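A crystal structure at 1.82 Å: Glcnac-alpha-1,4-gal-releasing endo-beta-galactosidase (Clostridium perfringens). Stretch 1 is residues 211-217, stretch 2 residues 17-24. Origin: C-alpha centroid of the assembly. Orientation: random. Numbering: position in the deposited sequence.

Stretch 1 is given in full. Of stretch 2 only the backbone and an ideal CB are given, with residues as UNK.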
# COMPACT_ATOMS: atom_id res chain seq x y z
N THR A 211 -13.97 -7.72 9.97
CA THR A 211 -13.95 -7.91 11.44
C THR A 211 -14.61 -9.21 11.92
O THR A 211 -14.59 -9.51 13.13
CB THR A 211 -14.58 -6.71 12.19
OG1 THR A 211 -16.00 -6.61 11.90
CG2 THR A 211 -13.98 -5.39 11.71
N SER A 212 -15.16 -10.00 11.00
CA SER A 212 -15.73 -11.31 11.36
C SER A 212 -15.17 -12.47 10.53
O SER A 212 -15.56 -13.65 10.75
CB SER A 212 -17.26 -11.29 11.25
OG SER A 212 -17.66 -11.22 9.89
N GLU A 213 -14.29 -12.15 9.59
CA GLU A 213 -13.76 -13.13 8.62
C GLU A 213 -12.25 -12.96 8.42
O GLU A 213 -11.72 -11.85 8.52
CB GLU A 213 -14.44 -12.92 7.26
CG GLU A 213 -15.95 -13.09 7.28
CD GLU A 213 -16.67 -12.44 6.10
OE1 GLU A 213 -17.91 -12.53 6.09
OE2 GLU A 213 -16.01 -11.86 5.21
N TYR A 214 -11.56 -14.05 8.09
CA TYR A 214 -10.18 -13.93 7.62
C TYR A 214 -10.19 -13.44 6.18
O TYR A 214 -10.96 -13.96 5.34
CB TYR A 214 -9.47 -15.28 7.67
CG TYR A 214 -9.04 -15.64 9.07
CD1 TYR A 214 -7.83 -15.17 9.60
CD2 TYR A 214 -9.86 -16.44 9.86
CE1 TYR A 214 -7.43 -15.53 10.91
CE2 TYR A 214 -9.48 -16.80 11.16
CZ TYR A 214 -8.27 -16.33 11.68
OH TYR A 214 -7.92 -16.69 12.97
N HIS A 215 -9.33 -12.44 5.91
CA HIS A 215 -9.07 -11.99 4.54
C HIS A 215 -7.58 -11.87 4.32
O HIS A 215 -6.81 -11.90 5.27
CB HIS A 215 -9.82 -10.68 4.25
CG HIS A 215 -11.29 -10.89 4.17
ND1 HIS A 215 -11.93 -11.25 3.00
CD2 HIS A 215 -12.24 -10.91 5.14
CE1 HIS A 215 -13.22 -11.43 3.24
NE2 HIS A 215 -13.44 -11.23 4.53
N ILE A 216 -7.17 -11.80 3.05
CA ILE A 216 -5.76 -11.76 2.71
C ILE A 216 -5.40 -10.32 2.32
O ILE A 216 -6.06 -9.71 1.47
CB ILE A 216 -5.43 -12.79 1.56
CG1 ILE A 216 -5.74 -14.23 2.03
CG2 ILE A 216 -3.97 -12.70 1.16
CD1 ILE A 216 -5.44 -15.33 0.98
N TYR A 217 -4.34 -9.81 2.94
CA TYR A 217 -3.80 -8.48 2.67
C TYR A 217 -2.37 -8.65 2.20
O TYR A 217 -1.59 -9.37 2.82
CB TYR A 217 -3.81 -7.63 3.97
CG TYR A 217 -5.20 -7.50 4.56
CD1 TYR A 217 -5.65 -8.37 5.55
CD2 TYR A 217 -6.07 -6.50 4.10
CE1 TYR A 217 -6.95 -8.24 6.10
CE2 TYR A 217 -7.36 -6.36 4.64
CZ TYR A 217 -7.79 -7.25 5.63
OH TYR A 217 -9.05 -7.13 6.15
N UNK A 17 -17.57 -20.37 6.70
CA UNK A 17 -17.55 -20.54 5.22
C UNK A 17 -17.31 -19.20 4.50
O UNK A 17 -17.10 -19.17 3.28
CB UNK A 17 -18.87 -21.15 4.74
N UNK A 18 -17.33 -18.11 5.26
CA UNK A 18 -17.19 -16.77 4.69
C UNK A 18 -15.76 -16.24 4.78
O UNK A 18 -15.47 -15.16 4.27
CB UNK A 18 -18.14 -15.80 5.40
N UNK A 19 -14.86 -17.01 5.40
CA UNK A 19 -13.42 -16.66 5.36
C UNK A 19 -12.95 -16.79 3.92
O UNK A 19 -13.41 -17.69 3.19
CB UNK A 19 -12.59 -17.55 6.29
N UNK A 20 -12.02 -15.93 3.51
CA UNK A 20 -11.34 -16.13 2.24
C UNK A 20 -10.29 -17.24 2.42
O UNK A 20 -9.54 -17.21 3.38
CB UNK A 20 -10.70 -14.83 1.75
N UNK A 21 -10.24 -18.21 1.52
CA UNK A 21 -9.33 -19.35 1.69
C UNK A 21 -7.87 -18.95 1.76
O UNK A 21 -7.45 -18.08 1.02
CB UNK A 21 -9.52 -20.34 0.54
N UNK A 22 -7.10 -19.59 2.63
CA UNK A 22 -5.66 -19.37 2.66
C UNK A 22 -5.02 -19.64 1.28
O UNK A 22 -5.38 -20.63 0.59
CB UNK A 22 -5.02 -20.26 3.73
N UNK A 23 -4.10 -18.77 0.88
CA UNK A 23 -3.28 -19.02 -0.31
C UNK A 23 -2.30 -20.19 -0.09
O UNK A 23 -2.00 -20.54 1.06
CB UNK A 23 -2.51 -17.75 -0.69
N UNK A 24 -1.81 -20.80 -1.17
CA UNK A 24 -0.79 -21.85 -1.03
C UNK A 24 0.55 -21.28 -0.58
O UNK A 24 0.83 -20.10 -0.81
CB UNK A 24 -0.61 -22.60 -2.35

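The two segments run in roughly the same direction, their end-to-end vectors 22° apart, and approach most closely where the CA atoms of Tyr-214 and position 19 lie 4.8 Å apart. At position 17 the ideal CB has nothing of the first stretch within 5.5 Å, so this contact sets no requirement. The residue is Ala-17.

Position 18 directs its CA-to-CB bond sideways, and its ideal CB lies 3.4 Å from Glu-213 OE1. A carboxylate so near the base of the side chain would favour a positive or neutral polar residue. The residue is Lys-18, whose CB packs against the carboxylate, while the rest of the chain, t from chi2 to chi4, leads away. Its amine therefore does not pair with Glu-213, whose OE2 instead accepts a hydrogen bond from His-215 NE2 (2.7 Å).

At position 19 the CB again points sideways, 4.1 Å from Tyr-214 O, but the backbone N of Tyr-214 offers a donor nearby. A short side chain carrying an acceptor, such as Asp, Asn or possibly Ser, would suit. Asp-19 fills the role: with chi1 at -68° (m), its end turns nearer and OD1 accepts a hydrogen bond from Tyr-214 N (2.9 Å, 165°). Asp-19 OD1 also sits at the edge of the Tyr-214 ring, 3.8 Å from Tyr-214 CD2.

Position 20 points toward the first stretch, its ideal CB 3.7 Å from Tyr-214 O and 4.0 Å from His-215 ND1. Its backbone N donates to Tyr-214 O (2.9 Å, 164°), which argues against proline; with the apolar Ile-216 next along the strand, a medium or large hydrophobic side chain is plausible. The residue is Phe-20. Its t rotamer brings the ring edge to Ile-216, with CD1 of Phe-20 3.7 Å from CD1 of Ile-216.

Positions 21 and 22 point away, and neither ideal CB has any atom of the first stretch within 5.5 Å. At 21, phi of -60° is compatible with proline without demanding it; many residues would fit at either site. They are Pro-21 and Ala-22, and the contribution is mainly backbone: Pro-21 O lies 3.4 Å from Ile-216 CD1.

Position 23 turns back toward the first stretch, its ideal CB 4.2 Å from Ile-216 CD1. The methyl offers apolar contact, which suits an aliphatic side chain; a small polar one would be tolerated if its polar atoms found partners elsewhere. Asn-23 rests its amide against that methyl, ND2 to Ile-216 CD1 being 3.4 Å, and both amide ends are hydrogen-bonded elsewhere in the structure.

Position 24 is out of reach, and its phi of -70° suits the deposited Pro-24 among others.

Stretch 2 17-24: AKDFPANP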
# COMPACT_ATOMS: atom_id res chain seq x y z
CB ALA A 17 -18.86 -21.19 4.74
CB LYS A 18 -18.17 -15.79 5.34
CG LYS A 18 -19.61 -15.93 4.83
CD LYS A 18 -20.57 -15.07 5.65
CE LYS A 18 -22.02 -15.33 5.28
NZ LYS A 18 -22.91 -14.27 5.84
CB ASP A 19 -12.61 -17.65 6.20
CG ASP A 19 -12.87 -17.53 7.69
OD1 ASP A 19 -13.23 -16.42 8.15
OD2 ASP A 19 -12.76 -18.50 8.46
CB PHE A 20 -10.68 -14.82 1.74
CG PHE A 20 -10.27 -14.88 0.30
CD1 PHE A 20 -8.96 -15.16 -0.06
CD2 PHE A 20 -11.21 -14.66 -0.72
CE1 PHE A 20 -8.57 -15.23 -1.40
CE2 PHE A 20 -10.84 -14.72 -2.07
CZ PHE A 20 -9.52 -15.01 -2.42
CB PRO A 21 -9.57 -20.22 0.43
CG PRO A 21 -10.38 -19.39 -0.50
CD PRO A 21 -11.04 -18.30 0.28
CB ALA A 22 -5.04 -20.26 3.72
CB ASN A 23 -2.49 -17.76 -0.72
CG ASN A 23 -3.33 -16.76 -1.51
OD1 ASN A 23 -4.29 -17.13 -2.21
ND2 ASN A 23 -2.97 -15.48 -1.41
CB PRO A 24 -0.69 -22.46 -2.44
CG PRO A 24 -1.25 -21.46 -3.36
CD PRO A 24 -2.19 -20.56 -2.57
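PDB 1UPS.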